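Local coordinates for protein thymine dioxygenase (Neurospora crassa, PDB 5C3Q) that probably acts as an iron- and 2-oxoglutarate-dependent dioxygenase that hydroxylates the methyl group of thymine, which it binds together with the 2-oxoglutarate cosubstrate, at residues S149-F154 / N189-L194. Numbering follows the deposited sequence.
Sequences STMNNF and NILRLL. With AKG (2-oxoglutaric acid), chain F; TDR (thymine), chain G; EDO (1,2-ethanediol), chain I.
Behind the 2-oxoglutarate and thymine pocket, M151 and F154 of helix 147-173 pack on L191 and L193 of strand 190-200; the short axes pass 10.3 Å apart at 128°. No hydrogen bond joins the two segments, and the side chains that meet are apolar. M151 and L193 meet tip to tip, CE of M151 lying 3.8 Å from CD1 of L193, with the sulfur beside both leucine methyls. A bend at chi2 (-57°) turns the methionine chain to reach them. L191 crosses F154 at about a right angle: its CD1 touches the ring edge, near the ring plane, 3.7 Å from CD2 of F154, while its CD2 sits 3.6 Å from the backbone O of M151. F226 meets the same phenyl ring edge-to-face. Alternation along the strand sends R192 and L194 to the ligand side. NH1 of R192 donates to O2 of 2-oxoglutarate (2.9 Å, 151°), near the guanidinium plane. Thymine C6 lies over one guanidinium face, 3.5 Å from NH2 of R192. E124 forms a salt bridge with NE of R192, which should help fix the guanidinium's orientation. One strand thus has a helix-packed face and a ligand-binding face, as expected for the double-stranded beta-helix of 2-oxoglutarate oxygenases.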
ATOM      1  N   SER A 149      10.303 -14.538 -12.006  1.00 33.42           N
ATOM      2  CA  SER A 149       9.079 -15.175 -12.493  1.00 33.88           C
ATOM      3  C   SER A 149       7.976 -15.174 -11.433  1.00 32.58           C
ATOM      4  O   SER A 149       6.804 -14.994 -11.752  1.00 32.11           O
ATOM      5  CB  SER A 149       9.363 -16.608 -12.949  1.00 35.16           C
ATOM      6  OG  SER A 149       9.970 -17.359 -11.909  1.00 36.44           O
ATOM      7  N   THR A 150       8.365 -15.381 -10.180  1.00 32.20           N
ATOM      8  CA  THR A 150       7.438 -15.320  -9.054  1.00 31.35           C
ATOM      9  C   THR A 150       6.831 -13.922  -8.908  1.00 30.07           C
ATOM     10  O   THR A 150       5.610 -13.777  -8.814  1.00 29.37           O
ATOM     11  CB  THR A 150       8.147 -15.714  -7.742  1.00 31.70           C
ATOM     12  OG1 THR A 150       8.558 -17.086  -7.816  1.00 32.60           O
ATOM     13  CG2 THR A 150       7.233 -15.529  -6.533  1.00 31.44           C
ATOM     14  N   MET A 151       7.688 -12.904  -8.891  1.00 29.24           N
ATOM     15  CA  MET A 151       7.252 -11.528  -8.657  1.00 28.49           C
ATOM     16  C   MET A 151       6.455 -10.946  -9.822  1.00 28.28           C
ATOM     17  O   MET A 151       5.513 -10.193  -9.602  1.00 27.90           O
ATOM     18  CB  MET A 151       8.450 -10.629  -8.332  1.00 28.32           C
ATOM     19  CG  MET A 151       9.118 -10.966  -7.010  1.00 28.43           C
ATOM     20  SD  MET A 151       7.953 -10.888  -5.637  1.00 28.13           S
ATOM     21  CE  MET A 151       8.807 -11.844  -4.391  1.00 28.35           C
ATOM     22  N   ASN A 152       6.829 -11.290 -11.052  1.00 29.06           N
ATOM     23  CA  ASN A 152       6.050 -10.872 -12.225  1.00 29.41           C
ATOM     24  C   ASN A 152       4.663 -11.513 -12.247  1.00 29.12           C
ATOM     25  O   ASN A 152       3.676 -10.857 -12.584  1.00 28.74           O
ATOM     26  CB  ASN A 152       6.798 -11.186 -13.523  1.00 30.30           C
ATOM     27  CG  ASN A 152       7.877 -10.168 -13.832  1.00 30.85           C
ATOM     28  OD1 ASN A 152       7.854  -9.046 -13.328  1.00 30.12           O
ATOM     29  ND2 ASN A 152       8.828 -10.554 -14.672  1.00 32.01           N
ATOM     30  N   ASN A 153       4.602 -12.794 -11.890  1.00 29.55           N
ATOM     31  CA  ASN A 153       3.331 -13.505 -11.739  1.00 29.62           C
ATOM     32  C   ASN A 153       2.469 -12.820 -10.684  1.00 28.07           C
ATOM     33  O   ASN A 153       1.306 -12.507 -10.930  1.00 27.74           O
ATOM     34  CB  ASN A 153       3.592 -14.966 -11.350  1.00 31.42           C
ATOM     35  CG  ASN A 153       2.337 -15.820 -11.356  1.00 32.76           C
ATOM     36  OD1 ASN A 153       1.229 -15.339 -11.591  1.00 34.44           O
ATOM     37  ND2 ASN A 153       2.508 -17.107 -11.098  1.00 34.26           N
ATOM     38  N   PHE A 154       3.054 -12.562  -9.520  1.00 26.95           N
ATOM     39  CA  PHE A 154       2.342 -11.877  -8.441  1.00 25.86           C
ATOM     40  C   PHE A 154       1.881 -10.481  -8.863  1.00 25.17           C
ATOM     41  O   PHE A 154       0.745 -10.096  -8.588  1.00 25.23           O
ATOM     42  CB  PHE A 154       3.212 -11.792  -7.189  1.00 25.46           C
ATOM     43  CG  PHE A 154       2.468 -11.337  -5.965  1.00 24.93           C
ATOM     44  CD1 PHE A 154       1.488 -12.139  -5.397  1.00 25.04           C
ATOM     45  CD2 PHE A 154       2.753 -10.115  -5.377  1.00 24.25           C
ATOM     46  CE1 PHE A 154       0.801 -11.727  -4.269  1.00 24.70           C
ATOM     47  CE2 PHE A 154       2.071  -9.696  -4.247  1.00 24.14           C
ATOM     48  CZ  PHE A 154       1.095 -10.507  -3.691  1.00 24.18           C
ATOM     49  N   ASN A 189       1.507   0.066 -11.839  1.00 21.14           N
ATOM     50  CA  ASN A 189       1.487  -0.185 -10.410  1.00 20.78           C
ATOM     51  C   ASN A 189       2.894  -0.455  -9.887  1.00 20.90           C
ATOM     52  O   ASN A 189       3.818  -0.700 -10.669  1.00 21.35           O
ATOM     53  CB  ASN A 189       0.572  -1.378 -10.142  1.00 20.85           C
ATOM     54  CG  ASN A 189      -0.822  -1.177 -10.714  1.00 20.87           C
ATOM     55  OD1 ASN A 189      -1.351  -0.062 -10.707  1.00 20.73           O
ATOM     56  ND2 ASN A 189      -1.416  -2.247 -11.228  1.00 20.99           N
ATOM     57  N   ILE A 190       3.062  -0.394  -8.569  1.00 20.35           N
ATOM     58  CA  ILE A 190       4.353  -0.663  -7.945  1.00 20.46           C
ATOM     59  C   ILE A 190       4.195  -1.746  -6.885  1.00 20.60           C
ATOM     60  O   ILE A 190       3.391  -1.621  -5.957  1.00 20.27           O
ATOM     61  CB  ILE A 190       4.977   0.608  -7.330  1.00 20.46           C
ATOM     62  CG1 ILE A 190       5.323   1.628  -8.425  1.00 20.85           C
ATOM     63  CG2 ILE A 190       6.214   0.276  -6.503  1.00 20.76           C
ATOM     64  CD1 ILE A 190       6.472   1.237  -9.333  1.00 21.60           C
ATOM     65  N   LEU A 191       4.960  -2.819  -7.050  1.00 20.67           N
ATOM     66  CA  LEU A 191       4.998  -3.914  -6.092  1.00 20.84           C
ATOM     67  C   LEU A 191       6.138  -3.638  -5.116  1.00 20.62           C
ATOM     68  O   LEU A 191       7.312  -3.741  -5.480  1.00 20.53           O
ATOM     69  CB  LEU A 191       5.194  -5.242  -6.832  1.00 21.79           C
ATOM     70  CG  LEU A 191       5.482  -6.526  -6.057  1.00 22.36           C
ATOM     71  CD1 LEU A 191       4.378  -6.831  -5.063  1.00 22.39           C
ATOM     72  CD2 LEU A 191       5.653  -7.677  -7.036  1.00 23.15           C
ATOM     73  N   ARG A 192       5.786  -3.259  -3.889  1.00 19.95           N
ATOM     74  CA  ARG A 192       6.771  -2.962  -2.852  1.00 20.48           C
ATOM     75  C   ARG A 192       6.897  -4.120  -1.860  1.00 20.53           C
ATOM     76  O   ARG A 192       5.994  -4.367  -1.055  1.00 20.28           O
ATOM     77  CB  ARG A 192       6.399  -1.678  -2.108  1.00 20.56           C
ATOM     78  CG  ARG A 192       7.387  -1.287  -1.018  1.00 20.87           C
ATOM     79  CD  ARG A 192       6.912  -0.092  -0.213  1.00 20.82           C
ATOM     80  NE  ARG A 192       7.537   1.154  -0.641  1.00 21.24           N
ATOM     81  CZ  ARG A 192       7.369   2.332  -0.047  1.00 21.42           C
ATOM     82  NH1 ARG A 192       6.576   2.456   1.015  1.00 21.41           N
ATOM     83  NH2 ARG A 192       7.999   3.401  -0.524  1.00 21.70           N
ATOM     84  N   LEU A 193       8.024  -4.821  -1.934  1.00 20.86           N
ATOM     85  CA  LEU A 193       8.387  -5.831  -0.949  1.00 21.33           C
ATOM     86  C   LEU A 193       8.997  -5.115   0.250  1.00 21.54           C
ATOM     87  O   LEU A 193       9.864  -4.257   0.079  1.00 21.79           O
ATOM     88  CB  LEU A 193       9.410  -6.810  -1.536  1.00 22.00           C
ATOM     89  CG  LEU A 193       9.036  -7.469  -2.867  1.00 21.93           C
ATOM     90  CD1 LEU A 193      10.129  -8.433  -3.287  1.00 23.01           C
ATOM     91  CD2 LEU A 193       7.698  -8.189  -2.777  1.00 21.91           C
ATOM     92  N   LEU A 194       8.539  -5.461   1.452  1.00 21.63           N
ATOM     93  CA  LEU A 194       9.014  -4.831   2.683  1.00 21.74           C
ATOM     94  C   LEU A 194       9.546  -5.856   3.672  1.00 22.46           C
ATOM     95  O   LEU A 194       8.936  -6.903   3.895  1.00 22.30           O
ATOM     96  CB  LEU A 194       7.891  -4.034   3.346  1.00 21.29           C
ATOM     97  CG  LEU A 194       7.532  -2.707   2.672  1.00 20.86           C
ATOM     98  CD1 LEU A 194       6.086  -2.316   2.953  1.00 20.48           C
ATOM     99  CD2 LEU A 194       8.489  -1.617   3.122  1.00 21.28           C
TER
HETATM  100  C1  AKG F 402       3.560   1.376   2.855  1.00 26.27           C
HETATM  101  O1  AKG F 402       3.065   2.388   2.290  1.00 24.89           O
HETATM  102  O2  AKG F 402       4.588   0.821   2.418  1.00 25.89           O
HETATM  103  C2  AKG F 402       2.922   0.838   4.067  1.00 26.44           C
HETATM  104  O5  AKG F 402       2.012   1.462   4.606  1.00 25.65           O
HETATM  105  C3  AKG F 402       3.401  -0.482   4.642  1.00 26.72           C
HETATM  106  C4  AKG F 402       2.503  -0.932   5.791  1.00 26.70           C
HETATM  107  C5  AKG F 402       2.912  -2.287   6.320  1.00 26.76           C
HETATM  108  O3  AKG F 402       2.040  -2.973   6.894  1.00 26.96           O
HETATM  109  O4  AKG F 402       4.090  -2.682   6.189  1.00 26.46           O
HETATM  110  N1  TDR G 403       5.482   4.716  -3.066  1.00 26.24           N
HETATM  111  C2  TDR G 403       4.467   4.648  -4.093  1.00 25.97           C
HETATM  112  O2  TDR G 403       4.784   4.415  -5.244  1.00 26.37           O
HETATM  113  N3  TDR G 403       3.079   4.852  -3.747  1.00 25.99           N
HETATM  114  C4  TDR G 403       2.698   5.119  -2.398  1.00 25.92           C
HETATM  115  O4  TDR G 403       1.518   5.284  -2.143  1.00 26.27           O
HETATM  116  C5  TDR G 403       3.725   5.194  -1.346  1.00 26.40           C
HETATM  117  CM5 TDR G 403       3.386   5.475   0.084  1.00 26.61           C
HETATM  118  C6  TDR G 403       5.129   4.990  -1.711  1.00 26.20           C
HETATM  119  C1  EDO I 405      11.734   4.138  -2.299  1.00 42.02           C
HETATM  120  O1  EDO I 405      10.566   3.513  -1.761  1.00 40.80           O
HETATM  121  C2  EDO I 405      12.448   4.943  -1.222  1.00 41.97           C
HETATM  122  O2  EDO I 405      11.931   6.275  -1.151  1.00 43.13           O